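Local coordinates for amphoterin-induced protein 1 (Mus musculus, PDB 2XOT) that promotes the growth and fasciculation of neurites as a dimeric cell-adhesion protein of neurons, and may mediate homophilic and heterophilic contact between cells, at residues L165-D169 / W189-Y195; L207-S212 / I240-D244; T276-P282 / V315-M321. One frame throughout, in Å; residues are numbered along the deposited sequence.

How the contacts relate
The three contacts follow one another along the extracellular part of the chain, each closing before the next opens. Contact 1 joins strand 167-169 of LRR 6 to strand 194-195, the outermost strand at that end of the leucine-rich repeat sheet. Helix 205-216 comes next after that strand and carries one side of contact 2; the two centres lie about 19 Å apart. Contact 3 has its centre about 24 Å from that of contact 1 and about 28 Å from that of contact 2. Contact 1 thus closes the repeat sheet onto the C-terminal cap, contact 2 lies within the cap, and contact 3 in the immunoglobulin domain that follows; the nearest atoms of contacts 1 and 3 are about 7 Å apart.

Contact 1 of 3, residues L165-D169 / W189-Y195; sequences LMLLD and WVKNGLY
L168 and L194 lie side by side and point the same way, L168 CD2 resting 3.9 Å from L194 CD1, on the face of the sheet that looks into the solenoid. Across the sheet, L167 brings its CG to the edge of the Y195 ring, in its plane, 3.8 Å from Y195 CE2. W189 reaches in from its helix: its CG sits between the backbone N and the carbonyl carbon (chi1 67°), and CZ3 comes 3.6 Å from L165 O. G193, leading from the helix into strand 194-195, brings its CA to 3.5 Å from M166 O, where a side chain would collide. Two backbone hydrogen bonds tie the parallel strands, L168 N to G193 O at 2.9 Å and Y195 N to L168 O at 3.0 Å. At the polar edge D169 OD1 lies 3.5 Å from Y195 CB, the carboxylate turned 65° from the ring; OD1 is hydrogen-bonded to S171 OG and OD2 to S20 OG of the second subunit. The pairing extends the repeat sheet into the cap. The inner side is thus apolar, while on the other L167 and Y195 pack beside a carboxylate held by serine hydroxyls, one across the dimer interface.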
loop_
_atom_site.group_PDB
_atom_site.type_symbol
_atom_site.label_atom_id
_atom_site.label_comp_id
_atom_site.label_asym_id
_atom_site.label_seq_id
_atom_site.Cartn_x
_atom_site.Cartn_y
_atom_site.Cartn_z
ATOM N N LEU B 165 4.855 15.270 1.270
ATOM C CA LEU B 165 4.106 15.200 2.521
ATOM C C LEU B 165 2.689 15.750 2.354
ATOM O O LEU B 165 2.487 16.940 2.176
ATOM C CB LEU B 165 4.835 15.916 3.663
ATOM C CG LEU B 165 4.201 15.734 5.050
ATOM C CD1 LEU B 165 4.318 14.292 5.527
ATOM C CD2 LEU B 165 4.830 16.668 6.052
ATOM N N MET B 166 1.710 14.864 2.466
ATOM C CA MET B 166 0.320 15.183 2.201
ATOM C C MET B 166 -0.587 14.936 3.428
ATOM O O MET B 166 -1.781 15.235 3.373
ATOM C CB MET B 166 -0.151 14.256 1.124
ATOM C CG MET B 166 -0.392 12.846 1.722
ATOM S SD MET B 166 -1.209 11.854 0.595
ATOM C CE MET B 166 -2.924 12.193 0.976
ATOM N N LEU B 167 -0.034 14.334 4.491
ATOM C CA LEU B 167 -0.738 14.162 5.768
ATOM C C LEU B 167 0.243 14.412 6.903
ATOM O O LEU B 167 1.269 13.734 7.006
ATOM C CB LEU B 167 -1.338 12.761 5.896
ATOM C CG LEU B 167 -2.295 12.461 7.076
ATOM C CD1 LEU B 167 -3.153 11.251 6.723
ATOM C CD2 LEU B 167 -1.613 12.242 8.461
ATOM N N LEU B 168 -0.056 15.418 7.712
ATOM C CA LEU B 168 0.713 15.774 8.885
ATOM C C LEU B 168 -0.277 15.931 10.048
ATOM O O LEU B 168 -1.025 16.912 10.127
ATOM C CB LEU B 168 1.469 17.072 8.634
ATOM C CG LEU B 168 2.253 17.645 9.812
ATOM C CD1 LEU B 168 3.285 16.629 10.310
ATOM C CD2 LEU B 168 2.920 18.947 9.446
ATOM N N ASP B 169 -0.284 14.949 10.941
ATOM C CA ASP B 169 -1.235 14.914 12.056
ATOM C C ASP B 169 -0.558 15.448 13.308
ATOM O O ASP B 169 0.320 14.802 13.880
ATOM C CB ASP B 169 -1.731 13.489 12.262
ATOM C CG ASP B 169 -2.807 13.387 13.309
ATOM O OD1 ASP B 169 -3.274 14.428 13.826
ATOM O OD2 ASP B 169 -3.170 12.245 13.624
ATOM N N TRP B 189 -4.214 20.599 -1.289
ATOM C CA TRP B 189 -3.860 19.179 -1.082
ATOM C C TRP B 189 -2.978 18.916 0.130
ATOM O O TRP B 189 -3.000 17.807 0.672
ATOM C CB TRP B 189 -3.235 18.528 -2.337
ATOM C CG TRP B 189 -1.884 19.001 -2.795
ATOM C CD1 TRP B 189 -1.624 19.876 -3.833
ATOM C CD2 TRP B 189 -0.596 18.557 -2.321
ATOM N NE1 TRP B 189 -0.277 20.024 -3.995
ATOM C CE2 TRP B 189 0.383 19.233 -3.086
ATOM C CE3 TRP B 189 -0.179 17.678 -1.317
ATOM C CZ2 TRP B 189 1.759 19.051 -2.877
ATOM C CZ3 TRP B 189 1.181 17.493 -1.108
ATOM C CH2 TRP B 189 2.135 18.181 -1.878
ATOM N N VAL B 190 -2.216 19.921 0.555
ATOM C CA VAL B 190 -1.499 19.838 1.818
ATOM C C VAL B 190 -2.471 20.146 2.970
ATOM O O VAL B 190 -2.542 19.404 3.942
ATOM C CB VAL B 190 -0.277 20.750 1.835
ATOM C CG1 VAL B 190 0.377 20.735 3.206
ATOM C CG2 VAL B 190 0.738 20.281 0.765
ATOM N N LYS B 191 -3.258 21.199 2.828
ATOM C CA LYS B 191 -4.181 21.597 3.889
ATOM C C LYS B 191 -5.170 20.484 4.174
ATOM O O LYS B 191 -5.646 20.336 5.315
ATOM C CB LYS B 191 -4.948 22.883 3.519
ATOM C CG LYS B 191 -4.136 24.140 3.215
ATOM C CD LYS B 191 -5.003 25.208 2.457
ATOM C CE LYS B 191 -4.342 26.561 2.420
ATOM N NZ LYS B 191 -5.090 27.582 1.608
ATOM N N ASN B 192 -5.534 19.732 3.133
ATOM C CA ASN B 192 -6.509 18.654 3.255
ATOM C C ASN B 192 -6.110 17.595 4.307
ATOM O O ASN B 192 -6.969 16.971 4.926
ATOM C CB ASN B 192 -6.694 17.981 1.906
ATOM C CG ASN B 192 -7.828 17.009 1.889
ATOM O OD1 ASN B 192 -7.616 15.807 1.766
ATOM N ND2 ASN B 192 -9.035 17.512 1.949
ATOM N N GLY B 193 -4.806 17.390 4.488
ATOM C CA GLY B 193 -4.294 16.442 5.489
ATOM C C GLY B 193 -3.508 17.050 6.630
ATOM O O GLY B 193 -2.704 16.369 7.236
ATOM N N LEU B 194 -3.732 18.324 6.925
ATOM C CA LEU B 194 -3.073 18.988 8.032
ATOM C C LEU B 194 -4.032 19.026 9.213
ATOM O O LEU B 194 -4.960 19.847 9.233
ATOM C CB LEU B 194 -2.682 20.415 7.636
ATOM C CG LEU B 194 -1.935 21.220 8.686
ATOM C CD1 LEU B 194 -0.695 20.405 9.188
ATOM C CD2 LEU B 194 -1.544 22.604 8.101
ATOM N N TYR B 195 -3.817 18.130 10.177
ATOM C CA TYR B 195 -4.747 17.931 11.285
ATOM C C TYR B 195 -4.265 18.699 12.527
ATOM O O TYR B 195 -3.171 18.465 13.041
ATOM C CB TYR B 195 -4.978 16.433 11.590
ATOM C CG TYR B 195 -5.576 15.596 10.455
ATOM C CD1 TYR B 195 -6.956 15.523 10.261
ATOM C CD2 TYR B 195 -4.781 14.858 9.608
ATOM C CE1 TYR B 195 -7.509 14.758 9.245
ATOM C CE2 TYR B 195 -5.331 14.106 8.570
ATOM C CZ TYR B 195 -6.690 14.063 8.391
ATOM O OH TYR B 195 -7.235 13.306 7.383
#

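Contact 2 of 3, residues L207-S212 / I240-D244; sequences LYQLFS and IFSLD
I240 pushes its CD1 over the face of the F211 ring, 4.2 Å from the centroid and 28° off the normal, a CH-pi contact. With CG1 anti to the carbonyl carbon (chi1 -70°), the same methyl also lies 4.0 Å from L207 CD2, the two side chains crossing at about a right angle. F241 starts out pointing away from the helix, yet its ring returns: F211 O lies in the plane of that ring at its edge, 3.5 Å from F241 CE1, and F241 CZ meets F211 CB. This packing belongs to the C-terminal LRR cap, where one side of helix 205-216 packs on the 3-10 segment starting at I240. Y208 is buried too: its CB sits 3.7 Å from L243 CB as the side chains slide past each other in opposite directions, and D244 N lies over one ring face, S212 CB over the other. Replacing Y208 by alanine would keep the CB contact to L243 but would probably open a gap where the ring fills the space between S212 CB and the backbone of D244. By contrast, D244 at the rim is exposed, touching Y208 OH through its CB at 3.2 Å without a hydrogen bond.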
loop_
_atom_site.group_PDB
_atom_site.type_symbol
_atom_site.label_atom_id
_atom_site.label_comp_id
_atom_site.label_asym_id
_atom_site.label_seq_id
_atom_site.Cartn_x
_atom_site.Cartn_y
_atom_site.Cartn_z
ATOM N N LEU B 207 -7.529 33.096 12.829
ATOM C CA LEU B 207 -7.688 31.664 12.994
ATOM C C LEU B 207 -9.022 31.199 12.434
ATOM O O LEU B 207 -9.093 30.186 11.750
ATOM C CB LEU B 207 -7.583 31.259 14.472
ATOM C CG LEU B 207 -7.688 29.754 14.749
ATOM C CD1 LEU B 207 -6.505 29.029 14.162
ATOM C CD2 LEU B 207 -7.805 29.467 16.247
ATOM N N TYR B 208 -10.090 31.914 12.762
ATOM C CA TYR B 208 -11.421 31.558 12.297
ATOM C C TYR B 208 -11.516 31.599 10.764
ATOM O O TYR B 208 -12.102 30.726 10.139
ATOM C CB TYR B 208 -12.472 32.500 12.899
ATOM C CG TYR B 208 -13.798 32.391 12.194
ATOM C CD1 TYR B 208 -14.582 31.253 12.340
ATOM C CD2 TYR B 208 -14.254 33.402 11.354
ATOM C CE1 TYR B 208 -15.799 31.125 11.667
ATOM C CE2 TYR B 208 -15.458 33.287 10.690
ATOM C CZ TYR B 208 -16.223 32.142 10.850
ATOM O OH TYR B 208 -17.427 32.001 10.204
ATOM N N GLN B 209 -10.922 32.619 10.183
ATOM C CA GLN B 209 -10.959 32.845 8.750
ATOM C C GLN B 209 -10.233 31.769 7.963
ATOM O O GLN B 209 -10.654 31.420 6.855
ATOM C CB GLN B 209 -10.391 34.227 8.445
ATOM C CG GLN B 209 -11.425 35.302 8.770
ATOM C CD GLN B 209 -10.857 36.665 9.060
ATOM O OE1 GLN B 209 -11.587 37.560 9.530
ATOM N NE2 GLN B 209 -9.568 36.849 8.802
ATOM N N LEU B 210 -9.146 31.247 8.532
ATOM C CA LEU B 210 -8.439 30.126 7.934
ATOM C C LEU B 210 -9.338 28.893 7.890
ATOM O O LEU B 210 -9.567 28.326 6.836
ATOM C CB LEU B 210 -7.148 29.825 8.707
ATOM C CG LEU B 210 -6.310 28.675 8.110
ATOM C CD1 LEU B 210 -5.367 29.157 6.955
ATOM C CD2 LEU B 210 -5.521 27.959 9.193
ATOM N N PHE B 211 -9.835 28.475 9.044
ATOM C CA PHE B 211 -10.624 27.261 9.140
ATOM C C PHE B 211 -11.982 27.408 8.427
ATOM O O PHE B 211 -12.539 26.430 7.924
ATOM C CB PHE B 211 -10.768 26.854 10.612
ATOM C CG PHE B 211 -9.519 26.212 11.178
ATOM C CD1 PHE B 211 -9.182 24.917 10.837
ATOM C CD2 PHE B 211 -8.656 26.914 11.991
ATOM C CE1 PHE B 211 -8.012 24.334 11.302
ATOM C CE2 PHE B 211 -7.488 26.308 12.472
ATOM C CZ PHE B 211 -7.181 25.031 12.133
ATOM N N SER B 212 -12.502 28.632 8.388
ATOM C CA SER B 212 -13.739 28.930 7.664
ATOM C C SER B 212 -13.557 28.650 6.170
ATOM O O SER B 212 -14.384 28.006 5.548
ATOM C CB SER B 212 -14.147 30.390 7.899
ATOM O OG SER B 212 -15.288 30.744 7.131
ATOM N N ILE B 240 -13.940 26.551 17.256
ATOM C CA ILE B 240 -13.441 27.571 16.322
ATOM C C ILE B 240 -14.587 28.123 15.466
ATOM O O ILE B 240 -14.694 29.324 15.263
ATOM C CB ILE B 240 -12.291 27.000 15.422
ATOM C CG1 ILE B 240 -11.033 26.761 16.266
ATOM C CG2 ILE B 240 -11.934 27.938 14.305
ATOM C CD1 ILE B 240 -9.910 26.087 15.519
ATOM N N PHE B 241 -15.473 27.241 15.021
ATOM C CA PHE B 241 -16.600 27.629 14.161
ATOM C C PHE B 241 -17.708 28.411 14.874
ATOM O O PHE B 241 -18.666 28.820 14.245
ATOM C CB PHE B 241 -17.132 26.417 13.388
ATOM C CG PHE B 241 -16.084 25.769 12.563
ATOM C CD1 PHE B 241 -15.641 26.383 11.398
ATOM C CD2 PHE B 241 -15.454 24.609 12.997
ATOM C CE1 PHE B 241 -14.626 25.828 10.648
ATOM C CE2 PHE B 241 -14.418 24.047 12.257
ATOM C CZ PHE B 241 -14.005 24.656 11.074
ATOM N N SER B 242 -17.543 28.684 16.161
ATOM C CA SER B 242 -18.444 29.602 16.839
ATOM C C SER B 242 -17.965 31.072 16.714
ATOM O O SER B 242 -18.731 31.998 16.979
ATOM C CB SER B 242 -18.619 29.167 18.299
ATOM O OG SER B 242 -17.587 29.685 19.099
ATOM N N LEU B 243 -16.726 31.293 16.259
ATOM C CA LEU B 243 -16.147 32.657 16.198
ATOM C C LEU B 243 -16.868 33.653 15.273
ATOM O O LEU B 243 -16.650 34.856 15.395
ATOM C CB LEU B 243 -14.655 32.629 15.836
ATOM C CG LEU B 243 -13.638 32.097 16.862
ATOM C CD1 LEU B 243 -12.274 32.688 16.627
ATOM C CD2 LEU B 243 -14.073 32.362 18.271
ATOM N N ASP B 244 -17.722 33.174 14.371
ATOM C CA ASP B 244 -18.540 34.082 13.550
ATOM C C ASP B 244 -19.544 34.795 14.443
ATOM O O ASP B 244 -19.782 35.992 14.309
ATOM C CB ASP B 244 -19.264 33.340 12.427
ATOM C CG ASP B 244 -20.227 32.281 12.941
ATOM O OD1 ASP B 244 -19.938 31.669 13.990
ATOM O OD2 ASP B 244 -21.273 32.059 12.294
#

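Contact 3 of 3, residues T276-P282 / V315-M321; sequences TKVWVSP and VYTCYAM
C318 lies over one face of the W279 ring: its CB stands above the six-membered ring, 3.6 Å from the centroid and 2° off the normal. The sulfur turns toward the five-membered ring, C318 SG lying 4.2 Å from that centroid in a sulfur-aromatic contact; with SG anti to the backbone N (chi1 -177°), it also comes 3.6 Å from K277 CG. The Y316 ring carries P282 CD over the centre of one face, 3.4 Å from the centroid, a close CH-pi contact where strand 276-280 has ended. Y319 receives V280 CG2 at its edge, in the ring plane and 3.5 Å from Y319 CE2, while T317 CG2 covers one face nearer the rim. On this same side of the sheet, V278 CG2 meets M321 CE, brought there by the bends of the methionine chain. Six backbone hydrogen bonds join the antiparallel strands as reciprocal pairs, T276 with M321, V278 with Y319 and V280 with T317. W279 against C318, disulfide-bonded to C268, is the core signature of an immunoglobulin fold, a tryptophan packed on the disulfide between its sheets. L303 of strand 302-305 touches both W279 and Y316. W279 NE1 donates to G301 O, and Y316 OH hydrogen-bonds to D312 O. Chemically, then, one side joins aromatic rings to a disulfide in the domain core, with the indole N-H and the tyrosine hydroxyl hydrogen-bonded to backbone carbonyls, whereas V278, V280, Y319 and M321, with T276 and T317 among them, make a largely apolar, partly exposed outer face.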
loop_
_atom_site.group_PDB
_atom_site.type_symbol
_atom_site.label_atom_id
_atom_site.label_comp_id
_atom_site.label_asym_id
_atom_site.label_seq_id
_atom_site.Cartn_x
_atom_site.Cartn_y
_atom_site.Cartn_z
ATOM N N THR B 276 -7.751 14.949 -12.759
ATOM C CA THR B 276 -7.828 15.448 -14.128
ATOM C C THR B 276 -8.481 16.781 -13.991
ATOM O O THR B 276 -9.517 16.897 -13.309
ATOM C CB THR B 276 -8.711 14.537 -15.035
ATOM O OG1 THR B 276 -8.178 13.218 -15.014
ATOM C CG2 THR B 276 -8.766 15.040 -16.495
ATOM N N LYS B 277 -7.874 17.792 -14.608
ATOM C CA LYS B 277 -8.361 19.159 -14.516
ATOM C C LYS B 277 -8.840 19.567 -15.872
ATOM O O LYS B 277 -8.110 19.387 -16.837
ATOM C CB LYS B 277 -7.252 20.128 -14.064
ATOM C CG LYS B 277 -7.130 20.275 -12.569
ATOM C CD LYS B 277 -5.976 19.513 -11.960
ATOM C CE LYS B 277 -4.784 20.406 -11.655
ATOM N NZ LYS B 277 -4.546 20.646 -10.194
ATOM N N VAL B 278 -10.052 20.105 -15.937
ATOM C CA VAL B 278 -10.636 20.635 -17.168
ATOM C C VAL B 278 -11.092 22.057 -16.881
ATOM O O VAL B 278 -11.944 22.285 -15.992
ATOM C CB VAL B 278 -11.867 19.806 -17.628
ATOM C CG1 VAL B 278 -12.477 20.387 -18.922
ATOM C CG2 VAL B 278 -11.483 18.322 -17.797
ATOM N N TRP B 279 -10.529 23.008 -17.623
ATOM C CA TRP B 279 -10.878 24.419 -17.481
ATOM C C TRP B 279 -11.827 24.851 -18.593
ATOM O O TRP B 279 -11.655 24.467 -19.757
ATOM C CB TRP B 279 -9.638 25.284 -17.591
ATOM C CG TRP B 279 -8.766 25.295 -16.403
ATOM C CD1 TRP B 279 -7.637 24.557 -16.199
ATOM C CD2 TRP B 279 -8.889 26.162 -15.284
ATOM N NE1 TRP B 279 -7.057 24.910 -15.004
ATOM C CE2 TRP B 279 -7.811 25.892 -14.425
ATOM C CE3 TRP B 279 -9.807 27.148 -14.927
ATOM C CZ2 TRP B 279 -7.647 26.547 -13.212
ATOM C CZ3 TRP B 279 -9.639 27.803 -13.732
ATOM C CH2 TRP B 279 -8.573 27.497 -12.887
ATOM N N VAL B 280 -12.804 25.659 -18.206
ATOM C CA VAL B 280 -13.821 26.207 -19.088
ATOM C C VAL B 280 -13.787 27.728 -18.887
ATOM O O VAL B 280 -13.549 28.201 -17.752
ATOM C CB VAL B 280 -15.228 25.663 -18.720
ATOM C CG1 VAL B 280 -16.302 26.214 -19.665
ATOM C CG2 VAL B 280 -15.235 24.138 -18.724
ATOM N N SER B 281 -14.052 28.475 -19.969
ATOM C CA SER B 281 -13.869 29.922 -20.019
ATOM C C SER B 281 -15.169 30.672 -19.738
ATOM O O SER B 281 -16.235 30.074 -19.732
ATOM C CB SER B 281 -13.339 30.320 -21.406
ATOM O OG SER B 281 -14.414 30.492 -22.318
ATOM N N PRO B 282 -15.092 31.994 -19.510
ATOM C CA PRO B 282 -16.302 32.777 -19.253
ATOM C C PRO B 282 -17.350 32.623 -20.350
ATOM O O PRO B 282 -18.551 32.723 -20.074
ATOM C CB PRO B 282 -15.780 34.211 -19.195
ATOM C CG PRO B 282 -14.355 34.068 -18.812
ATOM C CD PRO B 282 -13.883 32.832 -19.455
ATOM N N VAL B 315 -15.216 34.854 -15.290
ATOM C CA VAL B 315 -15.093 33.685 -14.438
ATOM C C VAL B 315 -14.679 32.443 -15.235
ATOM O O VAL B 315 -15.344 32.044 -16.203
ATOM C CB VAL B 315 -16.421 33.435 -13.686
ATOM C CG1 VAL B 315 -16.323 32.200 -12.819
ATOM C CG2 VAL B 315 -16.776 34.645 -12.853
ATOM N N TYR B 316 -13.548 31.867 -14.846
ATOM C CA TYR B 316 -13.074 30.600 -15.363
ATOM C C TYR B 316 -13.397 29.532 -14.301
ATOM O O TYR B 316 -13.342 29.797 -13.100
ATOM C CB TYR B 316 -11.567 30.660 -15.661
ATOM C CG TYR B 316 -11.230 31.629 -16.787
ATOM C CD1 TYR B 316 -10.799 31.174 -18.018
ATOM C CD2 TYR B 316 -11.400 33.005 -16.625
ATOM C CE1 TYR B 316 -10.515 32.059 -19.054
ATOM C CE2 TYR B 316 -11.135 33.891 -17.661
ATOM C CZ TYR B 316 -10.679 33.397 -18.871
ATOM O OH TYR B 316 -10.413 34.262 -19.898
ATOM N N THR B 317 -13.768 28.349 -14.761
ATOM C CA THR B 317 -14.110 27.228 -13.895
ATOM C C THR B 317 -13.213 26.047 -14.187
ATOM O O THR B 317 -13.016 25.668 -15.347
ATOM C CB THR B 317 -15.570 26.864 -14.093
ATOM O OG1 THR B 317 -16.328 28.060 -13.976
ATOM C CG2 THR B 317 -16.059 25.837 -13.050
ATOM N N CYS B 318 -12.639 25.492 -13.127
ATOM C CA CYS B 318 -11.901 24.244 -13.196
ATOM C C CYS B 318 -12.769 23.128 -12.642
ATOM O O CYS B 318 -13.139 23.143 -11.471
ATOM C CB CYS B 318 -10.626 24.315 -12.363
ATOM S SG CYS B 318 -9.629 22.840 -12.468
ATOM N N TYR B 319 -13.065 22.152 -13.494
ATOM C CA TYR B 319 -13.697 20.904 -13.089
ATOM C C TYR B 319 -12.619 19.875 -12.860
ATOM O O TYR B 319 -11.876 19.521 -13.780
ATOM C CB TYR B 319 -14.656 20.450 -14.181
ATOM C CG TYR B 319 -15.748 21.436 -14.426
ATOM C CD1 TYR B 319 -16.805 21.539 -13.557
ATOM C CD2 TYR B 319 -15.733 22.270 -15.533
ATOM C CE1 TYR B 319 -17.817 22.439 -13.773
ATOM C CE2 TYR B 319 -16.757 23.171 -15.758
ATOM C CZ TYR B 319 -17.783 23.253 -14.871
ATOM O OH TYR B 319 -18.814 24.143 -15.071
ATOM N N ALA B 320 -12.497 19.425 -11.619
ATOM C CA ALA B 320 -11.495 18.446 -11.256
ATOM C C ALA B 320 -12.170 17.091 -11.036
ATOM O O ALA B 320 -13.163 16.982 -10.311
ATOM C CB ALA B 320 -10.722 18.896 -9.984
ATOM N N MET B 321 -11.607 16.058 -11.648
ATOM C CA MET B 321 -12.188 14.725 -11.570
ATOM C C MET B 321 -11.238 13.730 -10.913
ATOM O O MET B 321 -10.119 13.535 -11.370
ATOM C CB MET B 321 -12.618 14.253 -12.965
ATOM C CG MET B 321 -14.037 14.724 -13.363
ATOM S SD MET B 321 -14.265 16.487 -13.755
ATOM C CE MET B 321 -13.154 16.687 -15.148
#